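Local coordinates for uncharacterized protein (Novosphingobium aromaticivorans, PDB 2RFR), which is of unknown function but has the NTF2-like, cystatin-like fold of SnoaL-like domains, whose relatives include small enzymes and binding proteins, at residues G86-T91 and A97-H102; E138-D143 and R149-F154; R22-R27 and W123-T128. All blocks are in the same frame, centred on the assembly; numbering follows the deposited sequence. Where two conformers were deposited one is given.

Contact 1: G86-T91 and A97-H102; sequences GPATVT and ATARCH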
loop_
_atom_site.group_PDB
_atom_site.type_symbol
_atom_site.label_atom_id
_atom_site.label_comp_id
_atom_site.label_asym_id
_atom_site.label_seq_id
_atom_site.Cartn_x
_atom_site.Cartn_y
_atom_site.Cartn_z
ATOM N N GLY A 86 -1.040 -4.299 -3.534
ATOM C CA GLY A 86 -0.075 -3.526 -2.797
ATOM C C GLY A 86 0.193 -2.177 -3.436
ATOM O O GLY A 86 -0.311 -1.857 -4.510
ATOM N N PRO A 87 1.021 -1.381 -2.796
ATOM C CA PRO A 87 1.471 -0.113 -3.383
ATOM C C PRO A 87 2.112 -0.340 -4.716
ATOM O O PRO A 87 2.849 -1.334 -4.940
ATOM C CB PRO A 87 2.540 0.351 -2.388
ATOM C CG PRO A 87 2.155 -0.286 -1.081
ATOM C CD PRO A 87 1.634 -1.623 -1.495
ATOM N N ALA A 88 1.806 0.526 -5.641
ATOM C CA ALA A 88 2.306 0.430 -7.011
ATOM C C ALA A 88 3.466 1.360 -7.246
ATOM O O ALA A 88 3.500 2.476 -6.724
ATOM C CB ALA A 88 1.170 0.776 -7.999
ATOM N N THR A 89 4.394 0.925 -8.085
ATOM C CA THR A 89 5.322 1.855 -8.756
ATOM C C THR A 89 4.655 2.362 -9.983
ATOM O O THR A 89 4.064 1.572 -10.694
ATOM C CB THR A 89 6.675 1.174 -9.066
ATOM O OG1 THR A 89 7.506 2.114 -9.772
ATOM C CG2 THR A 89 6.577 -0.054 -9.847
ATOM N N VAL A 90 4.744 3.663 -10.265
ATOM C CA VAL A 90 4.051 4.303 -11.376
ATOM C C VAL A 90 5.052 5.099 -12.167
ATOM O O VAL A 90 5.838 5.849 -11.580
ATOM C CB VAL A 90 2.913 5.199 -10.841
ATOM C CG1 VAL A 90 2.239 5.983 -12.027
ATOM C CG2 VAL A 90 1.871 4.396 -10.067
ATOM N N THR A 91 4.997 4.972 -13.486
ATOM C CA THR A 91 5.753 5.833 -14.418
ATOM C C THR A 91 4.783 6.476 -15.404
ATOM O O THR A 91 4.067 5.778 -16.079
ATOM C CB THR A 91 6.770 5.035 -15.182
ATOM O OG1 THR A 91 7.700 4.446 -14.271
ATOM C CG2 THR A 91 7.542 5.930 -16.193
ATOM N N ALA A 97 0.784 5.811 -19.071
ATOM C CA ALA A 97 1.477 5.454 -17.857
ATOM C C ALA A 97 1.491 3.933 -17.735
ATOM O O ALA A 97 0.689 3.228 -18.329
ATOM C CB ALA A 97 0.787 6.051 -16.615
ATOM N N THR A 98 2.426 3.495 -16.898
ATOM C CA THR A 98 2.597 2.066 -16.540
ATOM C C THR A 98 2.735 1.926 -15.035
ATOM O O THR A 98 3.428 2.751 -14.414
ATOM C CB THR A 98 3.861 1.489 -17.233
ATOM O OG1 THR A 98 3.796 1.749 -18.654
ATOM C CG2 THR A 98 3.985 -0.045 -17.031
ATOM N N ALA A 99 2.141 0.884 -14.454
ATOM C CA ALA A 99 2.322 0.629 -13.035
ATOM C C ALA A 99 2.612 -0.836 -12.862
ATOM O O ALA A 99 2.158 -1.688 -13.625
ATOM C CB ALA A 99 1.057 0.994 -12.245
ATOM N N ARG A 100 3.335 -1.176 -11.817
ATOM C CA ARG A 100 3.567 -2.542 -11.404
ATOM C C ARG A 100 3.262 -2.670 -9.923
ATOM O O ARG A 100 3.585 -1.776 -9.145
ATOM C CB ARG A 100 5.004 -2.957 -11.682
ATOM C CG ARG A 100 5.361 -3.067 -13.175
ATOM C CD ARG A 100 6.868 -3.035 -13.364
ATOM N NE ARG A 100 7.419 -1.673 -13.261
ATOM C CZ ARG A 100 8.553 -1.325 -12.631
ATOM N NH1 ARG A 100 9.338 -2.205 -12.039
ATOM N NH2 ARG A 100 8.919 -0.048 -12.583
ATOM N N CYS A 101 2.642 -3.785 -9.538
ATOM C CA CYS A 101 2.304 -4.034 -8.146
ATOM C C CYS A 101 2.157 -5.560 -7.977
ATOM O O CYS A 101 2.073 -6.307 -8.913
ATOM C CB CYS A 101 1.052 -3.295 -7.683
ATOM S SG CYS A 101 -0.509 -3.818 -8.435
ATOM N N HIS A 102 2.085 -5.916 -6.720
ATOM C CA HIS A 102 1.731 -7.275 -6.331
ATOM C C HIS A 102 0.271 -7.318 -5.996
ATOM O O HIS A 102 -0.322 -6.322 -5.545
ATOM C CB HIS A 102 2.517 -7.704 -5.106
ATOM C CG HIS A 102 3.991 -7.744 -5.281
ATOM N ND1 HIS A 102 4.811 -6.693 -4.930
ATOM C CD2 HIS A 102 4.793 -8.691 -5.776
ATOM C CE1 HIS A 102 6.071 -7.049 -5.171
ATOM N NE2 HIS A 102 6.086 -8.257 -5.705
HETATM O O HOH W 1 2.638 -4.172 -4.522
HETATM O O HOH W 2 7.093 2.412 -12.423
HETATM O O HOH W 3 5.727 0.916 -13.566
HETATM O O HOH W 4 5.077 4.768 -18.771
#

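Contact 2: E138-D143 and R149-F154; sequences ENALLD and RALLQF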
loop_
_atom_site.group_PDB
_atom_site.type_symbol
_atom_site.label_atom_id
_atom_site.label_comp_id
_atom_site.label_asym_id
_atom_site.label_seq_id
_atom_site.Cartn_x
_atom_site.Cartn_y
_atom_site.Cartn_z
ATOM N N GLU A 138 -2.234 -7.043 -16.878
ATOM C CA GLU A 138 -1.744 -8.397 -17.037
ATOM C C GLU A 138 -1.322 -8.882 -15.650
ATOM O O GLU A 138 -0.644 -8.196 -14.914
ATOM C CB GLU A 138 -0.513 -8.405 -17.948
ATOM C CG GLU A 138 -0.803 -8.002 -19.398
ATOM C CD GLU A 138 0.406 -7.759 -20.210
ATOM O OE1 GLU A 138 1.458 -7.373 -19.698
ATOM O OE2 GLU A 138 0.276 -7.851 -21.427
ATOM N N ASN A 139 -1.617 -10.147 -15.393
ATOM C CA ASN A 139 -1.411 -10.736 -14.103
ATOM C C ASN A 139 -0.915 -12.184 -14.277
ATOM O O ASN A 139 -1.296 -12.886 -15.223
ATOM C CB ASN A 139 -2.769 -10.563 -13.381
ATOM C CG ASN A 139 -2.962 -11.410 -12.196
ATOM O OD1 ASN A 139 -3.135 -12.605 -12.310
ATOM N ND2 ASN A 139 -3.023 -10.774 -11.024
ATOM N N ALA A 140 -0.012 -12.625 -13.398
ATOM C CA ALA A 140 0.508 -13.991 -13.433
ATOM C C ALA A 140 0.899 -14.366 -12.004
ATOM O O ALA A 140 1.333 -13.528 -11.202
ATOM C CB ALA A 140 1.703 -14.108 -14.358
ATOM N N LEU A 141 0.804 -15.646 -11.679
ATOM C CA LEU A 141 1.146 -16.123 -10.350
ATOM C C LEU A 141 2.646 -16.073 -10.095
ATOM O O LEU A 141 3.426 -16.525 -10.941
ATOM C CB LEU A 141 0.697 -17.588 -10.190
ATOM C CG LEU A 141 -0.807 -17.832 -10.171
ATOM C CD1 LEU A 141 -1.060 -19.335 -10.216
ATOM C CD2 LEU A 141 -1.431 -17.206 -8.923
ATOM N N LEU A 142 3.032 -15.682 -8.885
ATOM C CA LEU A 142 4.401 -15.770 -8.427
ATOM C C LEU A 142 4.632 -17.165 -7.763
ATOM O O LEU A 142 4.831 -17.332 -6.575
ATOM C CB LEU A 142 4.687 -14.601 -7.482
ATOM C CG LEU A 142 4.876 -13.279 -8.242
ATOM C CD1 LEU A 142 4.656 -12.077 -7.304
ATOM C CD2 LEU A 142 6.250 -13.216 -8.867
ATOM N N ASP A 143 4.567 -18.158 -8.655
ATOM C CA ASP A 143 4.679 -19.571 -8.364
ATOM C C ASP A 143 5.913 -20.154 -9.003
ATOM O O ASP A 143 6.060 -21.396 -9.116
ATOM C CB ASP A 143 3.455 -20.308 -8.788
ATOM C CG ASP A 143 3.231 -20.274 -10.279
ATOM O OD1 ASP A 143 4.028 -19.662 -11.038
ATOM O OD2 ASP A 143 2.213 -20.899 -10.698
ATOM N N ARG A 149 7.628 -12.827 -13.147
ATOM C CA ARG A 149 8.845 -12.032 -13.010
ATOM C C ARG A 149 8.967 -10.979 -14.082
ATOM O O ARG A 149 9.345 -9.814 -13.825
ATOM C CB ARG A 149 10.086 -12.917 -13.034
ATOM C CG ARG A 149 10.138 -13.800 -11.799
ATOM C CD ARG A 149 11.487 -14.520 -11.672
ATOM N NE ARG A 149 11.693 -15.437 -12.791
ATOM C CZ ARG A 149 11.222 -16.678 -12.851
ATOM N NH1 ARG A 149 10.583 -17.220 -11.855
ATOM N NH2 ARG A 149 11.448 -17.426 -13.928
ATOM N N ALA A 150 8.596 -11.321 -15.315
ATOM C CA ALA A 150 8.639 -10.355 -16.417
ATOM C C ALA A 150 7.693 -9.218 -16.265
ATOM O O ALA A 150 8.007 -8.091 -16.668
ATOM C CB ALA A 150 8.406 -11.087 -17.785
ATOM N N LEU A 151 6.525 -9.444 -15.669
ATOM C CA LEU A 151 5.583 -8.376 -15.414
ATOM C C LEU A 151 6.169 -7.331 -14.492
ATOM O O LEU A 151 5.850 -6.156 -14.631
ATOM C CB LEU A 151 4.268 -8.932 -14.870
ATOM C CG LEU A 151 3.447 -9.770 -15.819
ATOM C CD1 LEU A 151 2.243 -10.313 -15.117
ATOM C CD2 LEU A 151 3.028 -8.964 -17.106
ATOM N N LEU A 152 6.970 -7.742 -13.512
ATOM C CA LEU A 152 7.565 -6.843 -12.540
ATOM C C LEU A 152 8.766 -6.099 -13.027
ATOM O O LEU A 152 9.145 -5.101 -12.457
ATOM C CB LEU A 152 7.877 -7.599 -11.247
ATOM C CG LEU A 152 6.652 -8.176 -10.542
ATOM C CD1 LEU A 152 7.082 -9.024 -9.343
ATOM C CD2 LEU A 152 5.631 -7.090 -10.130
ATOM N N GLN A 153 9.395 -6.634 -14.056
ATOM C CA GLN A 153 10.703 -6.137 -14.360
ATOM C C GLN A 153 10.571 -4.768 -14.992
ATOM O O GLN A 153 9.535 -4.396 -15.643
ATOM C CB GLN A 153 11.434 -7.121 -15.253
ATOM C CG GLN A 153 11.046 -6.937 -16.629
ATOM C CD GLN A 153 11.641 -8.043 -17.493
ATOM O OE1 GLN A 153 12.124 -9.048 -16.956
ATOM N NE2 GLN A 153 11.593 -7.882 -18.807
ATOM N N PHE A 154 11.600 -3.963 -14.779
ATOM C CA PHE A 154 11.695 -2.646 -15.447
ATOM C C PHE A 154 12.484 -2.787 -16.750
ATOM O O PHE A 154 12.251 -1.955 -17.677
ATOM C CB PHE A 154 12.350 -1.587 -14.542
#

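Contact 3: R22-R27 and W123-T128; sequences RELIAR and WTFRRT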
loop_
_atom_site.group_PDB
_atom_site.type_symbol
_atom_site.label_atom_id
_atom_site.label_comp_id
_atom_site.label_asym_id
_atom_site.label_seq_id
_atom_site.Cartn_x
_atom_site.Cartn_y
_atom_site.Cartn_z
ATOM N N ARG A 22 -2.857 5.882 -8.968
ATOM C CA ARG A 22 -2.850 5.096 -7.739
ATOM C C ARG A 22 -4.251 4.861 -7.213
ATOM O O ARG A 22 -4.565 3.780 -6.673
ATOM C CB ARG A 22 -1.928 5.754 -6.715
ATOM C CG ARG A 22 -0.450 5.577 -7.103
ATOM C CD ARG A 22 0.435 6.039 -6.005
ATOM N NE ARG A 22 1.764 5.417 -6.171
ATOM C CZ ARG A 22 2.789 6.044 -6.705
ATOM N NH1 ARG A 22 2.657 7.310 -7.103
ATOM N NH2 ARG A 22 3.973 5.459 -6.837
ATOM N N GLU A 23 -5.121 5.869 -7.315
ATOM C CA GLU A 23 -6.510 5.748 -6.888
ATOM C C GLU A 23 -7.253 4.728 -7.723
ATOM O O GLU A 23 -8.004 3.912 -7.155
ATOM C CB GLU A 23 -7.168 7.166 -6.842
ATOM C CG GLU A 23 -8.567 7.227 -6.463
ATOM C CD GLU A 23 -8.874 6.923 -5.005
ATOM O OE1 GLU A 23 -8.102 7.184 -4.001
ATOM O OE2 GLU A 23 -10.047 6.608 -4.859
ATOM N N LEU A 24 -7.047 4.655 -9.044
ATOM C CA LEU A 24 -7.665 3.602 -9.853
ATOM C C LEU A 24 -7.292 2.237 -9.333
ATOM O O LEU A 24 -8.141 1.357 -9.192
ATOM C CB LEU A 24 -7.227 3.678 -11.341
ATOM C CG LEU A 24 -7.708 4.792 -12.245
ATOM C CD1 LEU A 24 -7.015 4.705 -13.592
ATOM C CD2 LEU A 24 -9.272 4.701 -12.427
ATOM N N ILE A 25 -6.008 2.018 -9.124
ATOM C CA ILE A 25 -5.532 0.741 -8.686
ATOM C C ILE A 25 -6.086 0.394 -7.289
ATOM O O ILE A 25 -6.541 -0.741 -7.076
ATOM C CB ILE A 25 -3.989 0.670 -8.704
ATOM C CG1 ILE A 25 -3.474 0.976 -10.103
ATOM C CG2 ILE A 25 -3.482 -0.706 -8.180
ATOM C CD1 ILE A 25 -1.927 1.134 -10.147
ATOM N N ALA A 26 -6.140 1.371 -6.395
ATOM C CA ALA A 26 -6.646 1.163 -5.018
ATOM C C ALA A 26 -8.147 0.890 -5.018
ATOM O O ALA A 26 -8.632 0.288 -4.056
ATOM C CB ALA A 26 -6.305 2.346 -4.168
ATOM N N ARG A 27 -8.898 1.336 -6.036
ATOM C CA ARG A 27 -10.312 1.049 -6.095
ATOM C C ARG A 27 -10.640 -0.343 -6.592
ATOM O O ARG A 27 -11.741 -0.810 -6.331
ATOM C CB ARG A 27 -10.992 2.071 -7.047
ATOM C CG ARG A 27 -11.111 3.454 -6.434
ATOM C CD ARG A 27 -11.696 4.446 -7.492
ATOM N NE ARG A 27 -11.691 5.780 -6.927
ATOM N N TRP A 123 0.146 -2.913 -15.236
ATOM C CA TRP A 123 -1.000 -2.133 -15.705
ATOM C C TRP A 123 -0.504 -1.055 -16.643
ATOM O O TRP A 123 0.543 -0.467 -16.402
ATOM C CB TRP A 123 -1.648 -1.433 -14.546
ATOM C CG TRP A 123 -2.277 -2.191 -13.443
ATOM C CD1 TRP A 123 -1.646 -2.879 -12.447
ATOM C CD2 TRP A 123 -3.673 -2.222 -13.126
ATOM N NE1 TRP A 123 -2.568 -3.336 -11.563
ATOM C CE2 TRP A 123 -3.817 -2.920 -11.911
ATOM C CE3 TRP A 123 -4.804 -1.730 -13.735
ATOM C CZ2 TRP A 123 -5.043 -3.126 -11.327
ATOM C CZ3 TRP A 123 -6.030 -1.907 -13.131
ATOM C CH2 TRP A 123 -6.133 -2.567 -11.925
ATOM N N THR A 124 -1.257 -0.770 -17.675
ATOM C CA THR A 124 -1.078 0.399 -18.515
ATOM C C THR A 124 -2.300 1.263 -18.438
ATOM O O THR A 124 -3.412 0.777 -18.219
ATOM C CB THR A 124 -0.753 0.032 -19.918
ATOM O OG1 THR A 124 -1.847 -0.654 -20.480
ATOM C CG2 THR A 124 0.508 -0.793 -20.069
ATOM N N PHE A 125 -2.095 2.572 -18.639
ATOM C CA PHE A 125 -3.148 3.574 -18.494
ATOM C C PHE A 125 -3.032 4.593 -19.604
ATOM O O PHE A 125 -1.963 4.814 -20.170
ATOM C CB PHE A 125 -3.031 4.305 -17.152
ATOM C CG PHE A 125 -3.017 3.425 -15.948
ATOM C CD1 PHE A 125 -1.857 2.888 -15.524
ATOM C CD2 PHE A 125 -4.166 3.081 -15.288
ATOM C CE1 PHE A 125 -1.826 2.046 -14.424
ATOM C CE2 PHE A 125 -4.167 2.218 -14.179
ATOM C CZ PHE A 125 -2.970 1.682 -13.777
ATOM N N ARG A 126 -4.128 5.302 -19.818
ATOM C CA ARG A 126 -4.068 6.489 -20.662
ATOM C C ARG A 126 -4.972 7.569 -20.155
ATOM O O ARG A 126 -5.955 7.341 -19.499
ATOM C CB ARG A 126 -4.298 6.154 -22.098
ATOM C CG ARG A 126 -5.640 5.869 -22.475
ATOM C CD ARG A 126 -5.686 5.937 -24.032
ATOM N NE ARG A 126 -7.007 5.591 -24.433
ATOM C CZ ARG A 126 -7.410 4.428 -24.950
ATOM N NH1 ARG A 126 -6.567 3.434 -25.230
ATOM N NH2 ARG A 126 -8.694 4.315 -25.234
ATOM N N ARG A 127 -4.587 8.786 -20.494
ATOM C CA ARG A 127 -5.357 9.956 -20.120
ATOM C C ARG A 127 -6.510 10.043 -21.077
ATOM O O ARG A 127 -6.290 10.166 -22.249
ATOM C CB ARG A 127 -4.473 11.209 -20.240
ATOM C CG ARG A 127 -5.115 12.457 -19.637
ATOM C CD ARG A 127 -4.334 13.727 -20.086
ATOM N NE ARG A 127 -2.897 13.637 -19.783
ATOM C CZ ARG A 127 -2.389 13.828 -18.553
ATOM N NH1 ARG A 127 -3.149 14.201 -17.502
ATOM N NH2 ARG A 127 -1.082 13.710 -18.359
ATOM N N THR A 128 -7.710 10.109 -20.605
ATOM C CA THR A 128 -8.892 10.286 -21.441
ATOM C C THR A 128 -9.496 11.607 -21.071
ATOM O O THR A 128 -9.145 12.188 -20.063
ATOM C CB THR A 128 -9.944 9.177 -21.185
ATOM O OG1 THR A 128 -10.704 9.445 -19.988
ATOM C CG2 THR A 128 -9.300 7.768 -21.144
#

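Contact 1: G86-T91 and A97-H102
The carbonyl oxygen Thr91 O is gripped from several directions: Thr98 N donates to it over 2.9 Å, water 4 donates over 3.0 Å, and Ala97 CA adds a C-H...O contact at 3.2 Å. Thr91 N returns a bond to Thr98 O, closing a hydrogen-bonded antiparallel pair. Thr89 and Arg100 form the next such pair, and between them Val90 and Ala99 make a non-hydrogen-bonded one. Farther along, Gly86 N donates to His102 O in a nearly straight bond (172° at the hydrogen), and water 1 bridges Pro87 O and His102 N.

The two faces of the ladder differ in kind. On one, Val90 CG2 packs on Ala99 CB at 4.1 Å, beside the methyl of Ala88, and helix 5-33 covers them, Ile25 on the two alanines and Arg22 on Val90. On the other, Thr89 and Arg100 cross obliquely. With OG1 placed anti to the backbone N (chi1 177°), Thr89 puts CG2 between the N and the carbonyl carbon, where it lies 3.5 Å above the centre of the Arg100 guanidinium. The bend at chi3 (-78°) turns the guanidinium so that one face lies under the methyl. Water 2 then joins Arg100 NH2 to both Thr89 OG1, at 2.7 Å from the water, and Thr91 OG1, while water 3 accepts from Arg100 NE.

Outside the hairpin, Arg100 NH1 bonds to Leu152 O, and Thr89 OG1 to Glu23 of the second subunit, whose carboxylate also takes Val90 N. One face thus belongs to the hydrocarbon core. The other is a hydrated polar patch beside a subunit interface, where methyl, waters and the carbonyl at NH1 probably fix the rotation of the guanidinium; through NH1 the arginine ties the hairpin to the end of the chain.

Contact 2: E138-D143 and R149-F154
Leu151 drives its forked end at the strand, and its two methyls part over different residues. CD2 lies against the side chain of Glu138, 3.7 Å from Glu138 CB and 3.4 Å from Glu138 OE1. CD1 sits over the backbone beyond it, 3.7 Å from Ala140 N, and also meets Ala140 CB at 3.9 Å. The leucine meets the glutamate at a slant: with CG beside its backbone N (chi1 -66°) and an extended chain beyond, Glu138 passes across the CD2 branch, while its other oxygen, OE2, is engaged in a salt bridge with Arg136. Shortening Leu151 to an alanine would probably open a gap above Ala140 and leave the aliphatic part of Glu138 without its apolar cover.

A second, looser point of touch lies past the strand's end, where Leu142, the centre of an inverse gamma turn, brings CD2 to 4.3 Å from Leu152 CD1. Ala148 of helix 146-152 also packs on Leu142.

The C-terminal helix 146-152 thereby folds back over the last strand, 131-141, from which it follows directly. Its end also meets the next two strands: Arg122 bonds to Leu151 O, and Leu152 packs on Ala120 and His102.

Contact 3: R22-R27 and W123-T128
Phe125 receives two neighbouring residues of the helix at once. Leu24 CD1 comes to 3.7 Å from Phe125 CD2, the two side chains sliding past each other in opposite directions, whereas Ile25 crosses the phenylalanine at about a right angle and sets CG1 3.8 Å from Phe125 CZ. Ile25 CD1 reaches the same ring carbon at 3.8 Å. Placing CG1 anti to the carbonyl carbon (chi1 -57°), Ile25 aims this branch at both aromatics: CG1 also stands over the centre of the Trp123 ring, 4.3 Å above its plane, and CG2 lies 4.3 Å from Trp123 CZ2. The isoleucine therefore packs against both rings, which come from alternate positions of the strand.

This close fit occupies one corner of the crossing. The helix and strand axes approach no nearer than 11.0 Å and cross with 128° between their N-to-C directions, so the strand soon leaves the helix. Farther along, the exposed Arg126 extends from the sheet, and Arg127 instead pairs with Asp17, one turn and more back in helix 5-33, and with Asp95. On the helix, Glu23 and Arg27 are joined by a salt bridge (Glu23 OE2 to Arg27 NE, 2.8 Å).

Leu85, Ala88 and Ala99 also pack on Ile25. Between these two segments the long helix is thus held to the curved sheet by hydrocarbon and aromatic surfaces, an arrangement characteristic of the NTF2-like fold, with polar links to the sheet at the side. The ionic groups lie off this core: Glu23, though buried, turns to Arg18 and Arg22 of the third subunit, and Arg127 to its two aspartates.

Overall arrangement
Two kinds of chemistry meet on one sheet. Contacts 1 and 3 lie nearer the centre of the folded chain, about 9 Å apart between centres, and share a core: strands 96-109 and 112-128 are neighbours, and Ile25 touches the methyl of Ala99. Contact 1 is held by backbone bonds and waters, contact 3 by side-chain packing alone. Contact 2 lies farther out but is also buried, and lays the C-terminal helix on the sheet through leucine methyls; Arg100 and His102 of contact 1 touch it. Contacts 2 and 3 do not touch. Neighbouring subunits border all three, and Glu23 from 22-27 meets Thr89 of an adjacent copy.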